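Local coordinates for 30S ribosomal protein S6 (Aquifex aeolicus, PDB 2J5A) that probably binds 16S ribosomal RNA together with protein bS18, as a structural component of the small ribosomal subunit, at residues Q31-I36 with G41-E46; F84-K87 with D91-R94; L20-M25 with N63-L68; K37-E42 with P79-F84. All blocks are in the same frame, centred on the assembly; numbering follows the deposited sequence.

Overall arrangement
All four contacts lie in one alpha/beta domain, where helices 22-38 and 78-88 pack on the same side of an antiparallel sheet with strand order 41-53, 63-73, 8-16, 92-100. Along the chain, interaction 1 is nested inside the loop closed by interaction 3, which ends before interaction 2 opens, while interactions 3 and 4 cross. Helix 22-38 serves interactions 1, 3 and 4; helix 78-88 serves 2 and 4. Interactions 1 and 4 are neighbours, their centres about 8 Å apart, whereas the centres of 3 and 4 are about 20 Å apart, on opposite sides of the chain's centre. Together they fix both helices to the sheet and to each other.

Interaction 1 of 4, residues Q31-I36 with G41-E46; sequences QVKEFI and GEILYE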
loop_
_atom_site.group_PDB
_atom_site.type_symbol
_atom_site.label_atom_id
_atom_site.label_comp_id
_atom_site.label_asym_id
_atom_site.label_seq_id
_atom_site.Cartn_x
_atom_site.Cartn_y
_atom_site.Cartn_z
ATOM N N GLN A 31 2.850 -9.502 2.268
ATOM C CA GLN A 31 3.235 -9.721 0.882
ATOM C C GLN A 31 3.491 -8.435 0.101
ATOM O O GLN A 31 4.383 -8.402 -0.740
ATOM C CB GLN A 31 2.182 -10.565 0.164
ATOM C CG GLN A 31 2.325 -12.053 0.507
ATOM C CD GLN A 31 1.182 -12.924 0.007
ATOM O OE1 GLN A 31 0.308 -12.481 -0.768
ATOM N NE2 GLN A 31 1.180 -14.188 0.458
ATOM N N VAL A 32 2.715 -7.392 0.372
ATOM C CA VAL A 32 2.935 -6.108 -0.255
ATOM C C VAL A 32 4.246 -5.499 0.240
ATOM O O VAL A 32 5.044 -5.007 -0.552
ATOM C CB VAL A 32 1.755 -5.167 -0.029
ATOM C CG1 VAL A 32 2.104 -3.712 -0.496
ATOM C CG2 VAL A 32 0.517 -5.734 -0.749
ATOM N N LYS A 33 4.461 -5.562 1.548
ATOM C CA LYS A 33 5.696 -5.067 2.157
ATOM C C LYS A 33 6.930 -5.779 1.627
ATOM O O LYS A 33 7.962 -5.166 1.441
ATOM C CB LYS A 33 5.634 -5.186 3.690
ATOM C CG LYS A 33 5.231 -3.889 4.376
ATOM C CD LYS A 33 4.286 -4.094 5.517
ATOM C CE LYS A 33 4.873 -4.954 6.607
ATOM N NZ LYS A 33 3.818 -5.763 7.258
ATOM N N GLU A 34 6.820 -7.078 1.381
ATOM C CA GLU A 34 7.980 -7.851 0.953
ATOM C C GLU A 34 8.240 -7.553 -0.516
ATOM O O GLU A 34 9.386 -7.503 -0.940
ATOM C CB GLU A 34 7.746 -9.352 1.200
ATOM C CG GLU A 34 8.970 -10.146 1.676
ATOM C CD GLU A 34 9.740 -9.442 2.778
ATOM O OE1 GLU A 34 9.095 -9.004 3.767
ATOM O OE2 GLU A 34 10.983 -9.308 2.629
ATOM N N PHE A 35 7.177 -7.347 -1.290
ATOM C CA PHE A 35 7.302 -6.888 -2.668
ATOM C C PHE A 35 8.043 -5.547 -2.726
ATOM O O PHE A 35 8.995 -5.376 -3.484
ATOM C CB PHE A 35 5.915 -6.760 -3.288
ATOM C CG PHE A 35 5.912 -6.207 -4.677
ATOM C CD1 PHE A 35 5.833 -7.046 -5.774
ATOM C CD2 PHE A 35 5.970 -4.826 -4.894
ATOM C CE1 PHE A 35 5.818 -6.519 -7.057
ATOM C CE2 PHE A 35 5.954 -4.302 -6.182
ATOM C CZ PHE A 35 5.873 -5.140 -7.255
ATOM N N ILE A 36 7.612 -4.594 -1.910
ATOM C CA ILE A 36 8.283 -3.306 -1.856
ATOM C C ILE A 36 9.755 -3.496 -1.480
ATOM O O ILE A 36 10.632 -2.903 -2.116
ATOM C CB ILE A 36 7.607 -2.344 -0.871
ATOM C CG1 ILE A 36 6.175 -2.033 -1.328
ATOM C CG2 ILE A 36 8.434 -1.055 -0.744
ATOM C CD1 ILE A 36 5.331 -1.364 -0.284
ATOM N N GLY A 41 13.052 -0.915 -1.779
ATOM C CA GLY A 41 12.384 0.048 -0.917
ATOM C C GLY A 41 12.566 -0.300 0.542
ATOM O O GLY A 41 12.567 -1.464 0.900
ATOM N N GLU A 42 12.711 0.714 1.386
ATOM C CA GLU A 42 12.805 0.497 2.824
ATOM C C GLU A 42 11.509 0.939 3.466
ATOM O O GLU A 42 11.111 2.085 3.314
ATOM C CB GLU A 42 13.970 1.275 3.424
ATOM C CG GLU A 42 14.236 0.926 4.881
ATOM C CD GLU A 42 15.465 1.614 5.436
ATOM O OE1 GLU A 42 16.569 1.445 4.865
ATOM O OE2 GLU A 42 15.327 2.316 6.458
ATOM N N ILE A 43 10.864 0.024 4.181
ATOM C CA ILE A 43 9.607 0.301 4.866
ATOM C C ILE A 43 9.896 1.154 6.104
ATOM O O ILE A 43 10.626 0.727 6.996
ATOM C CB ILE A 43 8.871 -0.998 5.300
ATOM C CG1 ILE A 43 8.633 -1.934 4.096
ATOM C CG2 ILE A 43 7.546 -0.664 6.004
ATOM C CD1 ILE A 43 7.632 -1.424 3.039
ATOM N N LEU A 44 9.303 2.349 6.136
ATOM C CA LEU A 44 9.501 3.324 7.202
ATOM C C LEU A 44 8.363 3.363 8.204
ATOM O O LEU A 44 8.547 3.801 9.333
ATOM C CB LEU A 44 9.640 4.727 6.603
ATOM C CG LEU A 44 10.719 4.930 5.533
ATOM C CD1 LEU A 44 10.658 6.355 5.063
ATOM C CD2 LEU A 44 12.117 4.603 6.063
ATOM N N TYR A 45 7.177 2.941 7.785
ATOM C CA TYR A 45 5.993 3.134 8.590
ATOM C C TYR A 45 4.830 2.345 8.007
ATOM O O TYR A 45 4.810 2.038 6.806
ATOM C CB TYR A 45 5.651 4.621 8.640
ATOM C CG TYR A 45 4.476 4.951 9.510
ATOM C CD1 TYR A 45 4.577 4.909 10.895
ATOM C CD2 TYR A 45 3.256 5.276 8.953
ATOM C CE1 TYR A 45 3.495 5.212 11.692
ATOM C CE2 TYR A 45 2.173 5.581 9.738
ATOM C CZ TYR A 45 2.295 5.555 11.102
ATOM O OH TYR A 45 1.199 5.870 11.870
ATOM N N GLU A 46 3.880 2.004 8.870
ATOM C CA GLU A 46 2.730 1.229 8.476
ATOM C C GLU A 46 1.588 1.409 9.451
ATOM O O GLU A 46 1.816 1.553 10.646
ATOM C CB GLU A 46 3.106 -0.253 8.324
ATOM C CG GLU A 46 3.368 -1.034 9.610
ATOM C CD GLU A 46 4.003 -2.401 9.330
ATOM O OE1 GLU A 46 5.234 -2.459 9.146
ATOM O OE2 GLU A 46 3.273 -3.412 9.261
#
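Ile36 and Ile43 meet where helix 22-38 turns back into strand 41-53, a helix-turn-strand connection in the alpha/beta sandwich of bS6. The turn is closed by the backbone: Gly41 N donates to Ile36 O at 3.1 Å. Glycine suits this place, since a beta carbon on Gly41 would run into CG2 of Ile36.

The tight part is apolar. CD1 of Ile43 packs against Ile36, 3.9 Å from its CG2, and the two branched side chains cross at about a right angle. The same methyl lies 3.7 Å from CG of Lys33, so the aliphatic half of the lysine extends the greasy patch. Ile36 also touches Phe71 and Ile43 touches Val69, both of strand 63-73; branched apolar side chains suit a place between helix and sheet, where they fill space without polar groups to satisfy.

Beyond this patch the contact becomes polar. Lys33 bends at three successive torsions beyond its first, carrying its amine off the apolar patch to a salt bridge with Glu46, while Glu30 supplies a second carboxylate and Phe29 a cation-pi partner. On the strand side, CG of Glu46 stands between the backbone N and the carbonyl carbon (chi1 73°), and the rest of its chain extends to meet the lysine. NZ of Lys33 reaches OE2 of Glu46 at 3.1 Å on the syn side, 28° out of the carboxylate plane.

Interaction 2 of 4, residues F84-K87 with D91-R94; sequences FQLK and DVIR. With NA (sodium ion), chain B.
Leu86 and Val92 face each other where helix 78-88 runs out and the chain turns into strand 92-100, and a sodium ion is held between the two backbones. Along the helix, the amide-bearing side chain of Gln85 comes first and lies against Phe35 of helix 22-38.

Leu86 follows, and it meets the strand in two ways. Its CB comes within 4.0 Å of CG1 of Val92, an apolar contact suited to two buried aliphatic residues. Its carbonyl oxygen approaches CB of Val92 at 3.7 Å and also binds the metal, with Leu86 O 2.4 Å from the sodium. In Val92, CG1 stands anti to the backbone N (chi1 170°), which places that methyl against the leucine.

Lys87 adds the next carbonyl, its O 2.5 Å from the sodium; its CB points away from 91-94, though the side chain touches Trp95 farther along the strand. Across the turn, Val92 O adds a third carbonyl, 2.3 Å from the ion. Asp89 O and a water, the latter 2.1 Å from the sodium, are the other ligands, giving five oxygens in all. The protein ligands are all main-chain carbonyls, so the site depends on the path of the turn rather than on acidic side chains.

Around this site the fold closes in: Leu86 packs on Val32 of helix 22-38, on Thr12 of strand 8-16 and on Trp95 of strand 92-100, while Val92 rests on Lys28 of helix 22-38 and Phe14 of strand 8-16.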
loop_
_atom_site.group_PDB
_atom_site.type_symbol
_atom_site.label_atom_id
_atom_site.label_comp_id
_atom_site.label_asym_id
_atom_site.label_seq_id
_atom_site.Cartn_x
_atom_site.Cartn_y
_atom_site.Cartn_z
ATOM N N PHE A 84 1.037 -1.505 -10.637
ATOM C CA PHE A 84 0.679 -2.604 -11.539
ATOM C C PHE A 84 0.344 -3.862 -10.734
ATOM O O PHE A 84 -0.666 -4.504 -10.959
ATOM C CB PHE A 84 1.823 -2.932 -12.500
ATOM C CG PHE A 84 1.457 -3.942 -13.550
ATOM C CD1 PHE A 84 0.541 -3.628 -14.531
ATOM C CD2 PHE A 84 2.013 -5.200 -13.547
ATOM C CE1 PHE A 84 0.206 -4.539 -15.505
ATOM C CE2 PHE A 84 1.667 -6.128 -14.523
ATOM C CZ PHE A 84 0.769 -5.787 -15.500
ATOM N N GLN A 85 1.219 -4.190 -9.794
ATOM C CA GLN A 85 1.018 -5.337 -8.900
ATOM C C GLN A 85 -0.316 -5.267 -8.135
ATOM O O GLN A 85 -1.028 -6.269 -8.017
ATOM C CB GLN A 85 2.168 -5.398 -7.914
ATOM C CG GLN A 85 2.192 -6.639 -7.041
ATOM C CD GLN A 85 2.829 -7.848 -7.730
ATOM O OE1 GLN A 85 2.896 -7.934 -8.971
ATOM N NE2 GLN A 85 3.278 -8.800 -6.917
ATOM N N LEU A 86 -0.666 -4.092 -7.616
ATOM C CA LEU A 86 -1.906 -3.977 -6.855
ATOM C C LEU A 86 -3.111 -3.968 -7.794
ATOM O O LEU A 86 -4.166 -4.492 -7.444
ATOM C CB LEU A 86 -1.896 -2.757 -5.931
ATOM C CG LEU A 86 -0.777 -2.622 -4.863
ATOM C CD1 LEU A 86 -0.860 -1.250 -4.244
ATOM C CD2 LEU A 86 -0.828 -3.689 -3.786
ATOM N N LYS A 87 -2.954 -3.365 -8.972
ATOM C CA LYS A 87 -3.950 -3.433 -10.043
ATOM C C LYS A 87 -4.316 -4.900 -10.380
ATOM O O LYS A 87 -5.478 -5.299 -10.243
ATOM C CB LYS A 87 -3.458 -2.709 -11.304
ATOM C CG LYS A 87 -4.544 -2.459 -12.351
ATOM C CD LYS A 87 -4.041 -1.951 -13.733
ATOM C CE LYS A 87 -2.833 -0.994 -13.691
ATOM N NZ LYS A 87 -2.866 0.070 -14.740
ATOM N N ASP A 91 -7.522 -9.566 -5.336
ATOM C CA ASP A 91 -7.917 -9.350 -3.955
ATOM C C ASP A 91 -7.844 -7.875 -3.529
ATOM O O ASP A 91 -8.477 -7.496 -2.563
ATOM C CB ASP A 91 -7.028 -10.167 -3.024
ATOM C CG ASP A 91 -7.098 -11.670 -3.283
ATOM O OD1 ASP A 91 -8.169 -12.184 -3.718
ATOM O OD2 ASP A 91 -6.062 -12.337 -3.002
ATOM N N VAL A 92 -7.069 -7.055 -4.239
ATOM C CA VAL A 92 -6.881 -5.651 -3.893
ATOM C C VAL A 92 -7.771 -4.811 -4.762
ATOM O O VAL A 92 -7.582 -4.749 -5.968
ATOM C CB VAL A 92 -5.410 -5.245 -4.062
ATOM C CG1 VAL A 92 -5.229 -3.704 -3.954
ATOM C CG2 VAL A 92 -4.548 -6.013 -3.062
ATOM N N ILE A 93 -8.766 -4.171 -4.173
ATOM C CA ILE A 93 -9.829 -3.583 -4.973
ATOM C C ILE A 93 -9.661 -2.088 -5.072
ATOM O O ILE A 93 -10.434 -1.408 -5.727
ATOM C CB ILE A 93 -11.263 -3.998 -4.449
ATOM C CG1 ILE A 93 -11.514 -3.535 -2.996
ATOM C CG2 ILE A 93 -11.443 -5.520 -4.576
ATOM C CD1 ILE A 93 -12.943 -3.827 -2.479
ATOM N N ARG A 94 -8.640 -1.579 -4.404
ATOM C CA ARG A 94 -8.326 -0.176 -4.443
ATOM C C ARG A 94 -6.865 0.044 -4.022
ATOM O O ARG A 94 -6.371 -0.591 -3.092
ATOM C CB ARG A 94 -9.287 0.595 -3.544
ATOM C CG ARG A 94 -9.362 2.020 -3.946
ATOM C CD ARG A 94 -10.201 2.820 -3.026
ATOM N NE ARG A 94 -10.088 4.219 -3.384
ATOM C CZ ARG A 94 -10.420 5.234 -2.588
ATOM N NH1 ARG A 94 -10.894 5.024 -1.367
ATOM N NH2 ARG A 94 -10.268 6.471 -3.022
HETATM NA NA NA B . -6.355 -5.238 -7.870
HETATM O O HOH W 1 -8.116 -5.361 -9.057
#

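Interaction 3 of 4, residues L20-M25 with N63-L68; sequences LSEEEM and NARYFL
Glu22 and Arg65 form a two-pronged salt bridge that ties the first turn of helix 22-38 to strand 63-73 of the bS6 sheet. Arg65 grips the carboxylate end-on, with NH1 to OE1 of Glu22 at 2.8 Å and NH2 to OE2 of Glu22 at 2.8 Å. Both bonds are nearly straight. The acceptors lie close to the guanidinium plane, and the two flat groups are turned only 22° apart; each carboxylate oxygen is met on its syn side, somewhat out of the carboxylate plane. Glu22 reaches the arginine because its chain bends at chi2 (63°), bringing the carboxylate back toward the strand.

Nonpolar contacts come from Met25. Its extended side chain lies against the arginine's aliphatic stem, SD being 3.6 Å from CB of Arg65, while CB of Met25 lies over one guanidinium face. A long, flexible thioether suits this position because it can follow the stem. Met25 CB also packs on Phe67, 4.2 Å from CZ of that ring, which stacks with Phe29 farther along the helix.

The helix start is fixed by a capping box: Glu24 N donates to OG of Ser21, and Ser21 N to OE1 of Glu24.

With a leucine in place of Arg65, Glu22 would probably lose both of its bonds to the strand, and Asp48 the positive partner it finds in NH2. One guanidinium thus serves two acids on different elements, Glu22 on the helix and Asp48 on strand 41-53, and its buried positive charge is likely to be well compensated by the two carboxylates.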
loop_
_atom_site.group_PDB
_atom_site.type_symbol
_atom_site.label_atom_id
_atom_site.label_comp_id
_atom_site.label_asym_id
_atom_site.label_seq_id
_atom_site.Cartn_x
_atom_site.Cartn_y
_atom_site.Cartn_z
ATOM N N LEU A 20 -11.877 -12.027 2.260
ATOM C CA LEU A 20 -10.690 -12.692 2.773
ATOM C C LEU A 20 -10.778 -12.733 4.292
ATOM O O LEU A 20 -11.304 -11.820 4.899
ATOM C CB LEU A 20 -9.404 -11.935 2.371
ATOM C CG LEU A 20 -8.755 -12.183 1.000
ATOM C CD1 LEU A 20 -9.728 -12.045 -0.145
ATOM C CD2 LEU A 20 -7.598 -11.225 0.815
ATOM N N SER A 21 -10.213 -13.764 4.899
ATOM C CA SER A 21 -10.169 -13.872 6.337
ATOM C C SER A 21 -9.167 -12.883 6.899
ATOM O O SER A 21 -8.250 -12.448 6.202
ATOM C CB SER A 21 -9.742 -15.281 6.759
ATOM O OG SER A 21 -8.346 -15.485 6.550
ATOM N N GLU A 22 -9.330 -12.560 8.176
ATOM C CA GLU A 22 -8.336 -11.776 8.899
ATOM C C GLU A 22 -6.917 -12.241 8.638
ATOM O O GLU A 22 -6.009 -11.422 8.517
ATOM C CB GLU A 22 -8.602 -11.853 10.402
ATOM C CG GLU A 22 -7.701 -10.968 11.233
ATOM C CD GLU A 22 -7.885 -9.493 10.931
ATOM O OE1 GLU A 22 -8.936 -9.109 10.363
ATOM O OE2 GLU A 22 -6.975 -8.721 11.284
ATOM N N GLU A 23 -6.730 -13.560 8.588
ATOM C CA GLU A 23 -5.404 -14.153 8.404
ATOM C C GLU A 23 -4.891 -13.880 6.975
ATOM O O GLU A 23 -3.711 -13.591 6.781
ATOM C CB GLU A 23 -5.436 -15.678 8.681
ATOM C CG GLU A 23 -5.908 -16.108 10.112
ATOM C CD GLU A 23 -7.381 -16.616 10.185
ATOM O OE1 GLU A 23 -8.344 -15.814 10.202
ATOM O OE2 GLU A 23 -7.584 -17.845 10.267
ATOM N N GLU A 24 -5.789 -13.968 5.995
ATOM C CA GLU A 24 -5.460 -13.665 4.606
ATOM C C GLU A 24 -5.115 -12.171 4.387
ATOM O O GLU A 24 -4.174 -11.851 3.663
ATOM C CB GLU A 24 -6.610 -14.087 3.684
ATOM C CG GLU A 24 -6.726 -15.614 3.547
ATOM C CD GLU A 24 -7.969 -16.073 2.818
ATOM O OE1 GLU A 24 -9.071 -15.557 3.068
ATOM O OE2 GLU A 24 -7.855 -16.984 1.986
ATOM N N MET A 25 -5.879 -11.282 5.022
ATOM C CA MET A 25 -5.645 -9.849 4.938
ATOM C C MET A 25 -4.272 -9.484 5.476
ATOM O O MET A 25 -3.521 -8.774 4.819
ATOM C CB MET A 25 -6.733 -9.073 5.680
ATOM C CG MET A 25 -8.056 -9.043 4.936
ATOM S SD MET A 25 -9.444 -8.558 5.977
ATOM C CE MET A 25 -10.792 -8.628 4.813
ATOM N N ASN A 63 -17.704 -2.602 1.837
ATOM C CA ASN A 63 -16.680 -2.446 2.869
ATOM C C ASN A 63 -15.357 -2.968 2.307
ATOM O O ASN A 63 -15.347 -3.673 1.297
ATOM C CB ASN A 63 -17.052 -3.247 4.130
ATOM C CG ASN A 63 -18.363 -2.796 4.760
ATOM O OD1 ASN A 63 -18.415 -1.795 5.516
ATOM N ND2 ASN A 63 -19.439 -3.520 4.451
ATOM N N ALA A 64 -14.250 -2.641 2.963
ATOM C CA ALA A 64 -12.940 -3.176 2.568
ATOM C C ALA A 64 -11.913 -3.017 3.677
ATOM O O ALA A 64 -12.075 -2.183 4.548
ATOM C CB ALA A 64 -12.451 -2.485 1.287
ATOM N N ARG A 65 -10.850 -3.813 3.625
ATOM C CA ARG A 65 -9.767 -3.720 4.593
ATOM C C ARG A 65 -8.632 -2.791 4.091
ATOM O O ARG A 65 -7.985 -3.079 3.072
ATOM C CB ARG A 65 -9.209 -5.114 4.893
ATOM C CG ARG A 65 -8.032 -5.105 5.859
ATOM C CD ARG A 65 -8.383 -4.456 7.193
ATOM N NE ARG A 65 -7.442 -4.889 8.212
ATOM C CZ ARG A 65 -7.529 -6.045 8.874
ATOM N NH1 ARG A 65 -8.525 -6.889 8.649
ATOM N NH2 ARG A 65 -6.612 -6.345 9.776
ATOM N N TYR A 66 -8.384 -1.714 4.840
ATOM C CA TYR A 66 -7.423 -0.695 4.463
ATOM C C TYR A 66 -6.132 -0.830 5.214
ATOM O O TYR A 66 -6.132 -0.890 6.440
ATOM C CB TYR A 66 -7.981 0.712 4.720
ATOM C CG TYR A 66 -8.876 1.252 3.622
ATOM C CD1 TYR A 66 -10.235 1.012 3.640
ATOM C CD2 TYR A 66 -8.367 2.011 2.596
ATOM C CE1 TYR A 66 -11.075 1.503 2.651
ATOM C CE2 TYR A 66 -9.194 2.518 1.604
ATOM C CZ TYR A 66 -10.552 2.255 1.648
ATOM O OH TYR A 66 -11.388 2.744 0.687
ATOM N N PHE A 67 -5.033 -0.854 4.456
ATOM C CA PHE A 67 -3.685 -0.770 4.987
ATOM C C PHE A 67 -2.963 0.443 4.379
ATOM O O PHE A 67 -3.276 0.874 3.278
ATOM C CB PHE A 67 -2.867 -2.035 4.672
ATOM C CG PHE A 67 -3.407 -3.305 5.284
ATOM C CD1 PHE A 67 -3.177 -3.601 6.619
ATOM C CD2 PHE A 67 -4.093 -4.232 4.511
ATOM C CE1 PHE A 67 -3.643 -4.743 7.173
ATOM C CE2 PHE A 67 -4.561 -5.405 5.076
ATOM C CZ PHE A 67 -4.348 -5.652 6.418
ATOM N N LEU A 68 -1.954 0.938 5.094
ATOM C CA LEU A 68 -1.123 2.065 4.666
ATOM C C LEU A 68 0.319 1.746 4.987
ATOM O O LEU A 68 0.615 1.300 6.099
ATOM C CB LEU A 68 -1.529 3.356 5.410
ATOM C CG LEU A 68 -0.818 4.680 5.079
ATOM C CD1 LEU A 68 -1.740 5.836 5.416
ATOM C CD2 LEU A 68 0.553 4.839 5.775
#

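Interaction 4 of 4, residues K37-E42 with P79-F84; sequences KQKGGE and PNELDF
The two helices of the bS6 alpha/beta sandwich come together at their surface here, where the turn after helix 22-38 comes up beside helix 78-88 and Lys39 reaches across to Glu81. Lys39 is the first residue to leave helical geometry, and Gly40 follows with a positive phi of 96°. Glycine suits that conformation, in which a beta carbon would be jammed against the preceding carbonyl oxygen. Side chains of Asn75 and Thr73 hold the turn through hydrogen bonds to the carbonyl oxygens of Lys39 and Gly40.

The link from the turn to helix 78-88 rests on one pair of long side chains, and the surface they bury is small. Lys39 bends at chi2 (-90°) and then runs out extended, so that its end passes over the aliphatic part of Glu81. The two chains cross at about a right angle, and the amine sits against the glutamate stem, NZ of Lys39 being 3.2 Å from CG of Glu81. Glu81 also bends at chi2 (72°), which sets its carboxylate beside the amine. Lysine and glutamate suit this partly exposed site because each has a stem long enough to span the gap and a charge to meet the other.

Were Lys39 an alanine, the Glu81 carboxylate would probably be left without this positive mate and its CG without the covering lysine chain. Deeper in, the helices meet through apolar groups, Leu82 touching Val32, Phe35 and Ile36. The ion pair at the surface is a long one: NZ of Lys39 stands 3.4 Å from OE2 of Glu81.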
loop_
_atom_site.group_PDB
_atom_site.type_symbol
_atom_site.label_atom_id
_atom_site.label_comp_id
_atom_site.label_asym_id
_atom_site.label_seq_id
_atom_site.Cartn_x
_atom_site.Cartn_y
_atom_site.Cartn_z
ATOM N N LYS A 37 10.008 -4.318 -0.456
ATOM C CA LYS A 37 11.375 -4.603 0.029
ATOM C C LYS A 37 12.238 -5.223 -1.073
ATOM O O LYS A 37 13.414 -4.900 -1.214
ATOM C CB LYS A 37 11.357 -5.527 1.264
ATOM C CG LYS A 37 11.160 -4.791 2.589
ATOM C CD LYS A 37 10.570 -5.671 3.719
ATOM C CE LYS A 37 11.648 -6.478 4.457
ATOM N NZ LYS A 37 11.133 -7.187 5.688
ATOM N N GLN A 38 11.639 -6.114 -1.845
ATOM C CA GLN A 38 12.291 -6.709 -3.003
ATOM C C GLN A 38 12.841 -5.609 -3.909
ATOM O O GLN A 38 14.026 -5.600 -4.247
ATOM C CB GLN A 38 11.279 -7.595 -3.765
ATOM C CG GLN A 38 11.865 -8.575 -4.781
ATOM C CD GLN A 38 10.878 -9.704 -5.148
ATOM O OE1 GLN A 38 9.821 -9.452 -5.746
ATOM N NE2 GLN A 38 11.232 -10.946 -4.810
ATOM N N LYS A 39 11.993 -4.656 -4.270
ATOM C CA LYS A 39 12.302 -3.744 -5.363
ATOM C C LYS A 39 13.239 -2.592 -4.981
ATOM O O LYS A 39 13.456 -1.676 -5.770
ATOM C CB LYS A 39 11.008 -3.209 -5.983
ATOM C CG LYS A 39 10.046 -4.285 -6.447
ATOM C CD LYS A 39 10.284 -4.694 -7.877
ATOM C CE LYS A 39 9.345 -5.819 -8.287
ATOM N NZ LYS A 39 9.095 -5.829 -9.775
ATOM N N GLY A 40 13.820 -2.663 -3.786
ATOM C CA GLY A 40 14.784 -1.675 -3.310
ATOM C C GLY A 40 14.162 -0.593 -2.441
ATOM O O GLY A 40 14.684 0.527 -2.368
ATOM N N GLY A 41 13.052 -0.915 -1.779
ATOM C CA GLY A 41 12.384 0.048 -0.917
ATOM C C GLY A 41 12.566 -0.300 0.542
ATOM O O GLY A 41 12.567 -1.464 0.900
ATOM N N GLU A 42 12.711 0.714 1.386
ATOM C CA GLU A 42 12.805 0.497 2.824
ATOM C C GLU A 42 11.509 0.939 3.466
ATOM O O GLU A 42 11.111 2.085 3.314
ATOM C CB GLU A 42 13.970 1.275 3.424
ATOM C CG GLU A 42 14.236 0.926 4.881
ATOM C CD GLU A 42 15.465 1.614 5.436
ATOM O OE1 GLU A 42 16.569 1.445 4.865
ATOM O OE2 GLU A 42 15.327 2.316 6.458
ATOM N N PRO A 79 6.951 2.932 -7.632
ATOM C CA PRO A 79 5.525 3.305 -7.624
ATOM C C PRO A 79 4.729 2.778 -8.822
ATOM O O PRO A 79 3.562 2.432 -8.680
ATOM C CB PRO A 79 5.540 4.843 -7.635
ATOM C CG PRO A 79 6.938 5.260 -7.362
ATOM C CD PRO A 79 7.844 4.106 -7.633
ATOM N N ASN A 80 5.351 2.764 -9.996
ATOM C CA ASN A 80 4.742 2.174 -11.187
ATOM C C ASN A 80 4.520 0.674 -10.989
ATOM O O ASN A 80 3.465 0.134 -11.277
ATOM C CB ASN A 80 5.660 2.372 -12.389
ATOM C CG ASN A 80 4.905 2.724 -13.631
ATOM O OD1 ASN A 80 4.195 3.744 -13.679
ATOM N ND2 ASN A 80 5.045 1.877 -14.669
ATOM N N GLU A 81 5.559 0.030 -10.504
ATOM C CA GLU A 81 5.575 -1.393 -10.265
ATOM C C GLU A 81 4.474 -1.811 -9.298
ATOM O O GLU A 81 3.741 -2.761 -9.545
ATOM C CB GLU A 81 6.921 -1.759 -9.669
ATOM C CG GLU A 81 7.410 -3.093 -10.073
ATOM C CD GLU A 81 7.865 -3.119 -11.516
ATOM O OE1 GLU A 81 8.553 -2.173 -11.942
ATOM O OE2 GLU A 81 7.546 -4.096 -12.209
ATOM N N LEU A 82 4.381 -1.068 -8.193
ATOM C CA LEU A 82 3.526 -1.383 -7.066
ATOM C C LEU A 82 2.096 -1.215 -7.517
ATOM O O LEU A 82 1.219 -2.036 -7.239
ATOM C CB LEU A 82 3.853 -0.425 -5.920
ATOM C CG LEU A 82 3.251 -0.620 -4.552
ATOM C CD1 LEU A 82 3.334 -2.069 -4.067
ATOM C CD2 LEU A 82 3.971 0.329 -3.593
ATOM N N ASP A 83 1.882 -0.149 -8.257
ATOM C CA ASP A 83 0.611 0.122 -8.854
ATOM C C ASP A 83 0.141 -0.999 -9.797
ATOM O O ASP A 83 -1.040 -1.394 -9.774
ATOM C CB ASP A 83 0.720 1.433 -9.605
ATOM C CG ASP A 83 -0.587 1.909 -10.109
ATOM O OD1 ASP A 83 -1.291 2.566 -9.328
ATOM O OD2 ASP A 83 -0.892 1.652 -11.291
ATOM N N PHE A 84 1.037 -1.505 -10.637
ATOM C CA PHE A 84 0.679 -2.604 -11.539
ATOM C C PHE A 84 0.344 -3.862 -10.734
ATOM O O PHE A 84 -0.666 -4.504 -10.959
ATOM C CB PHE A 84 1.823 -2.932 -12.500
ATOM C CG PHE A 84 1.457 -3.942 -13.550
ATOM C CD1 PHE A 84 0.541 -3.628 -14.531
ATOM C CD2 PHE A 84 2.013 -5.200 -13.547
ATOM C CE1 PHE A 84 0.206 -4.539 -15.505
ATOM C CE2 PHE A 84 1.667 -6.128 -14.523
ATOM C CZ PHE A 84 0.769 -5.787 -15.500
#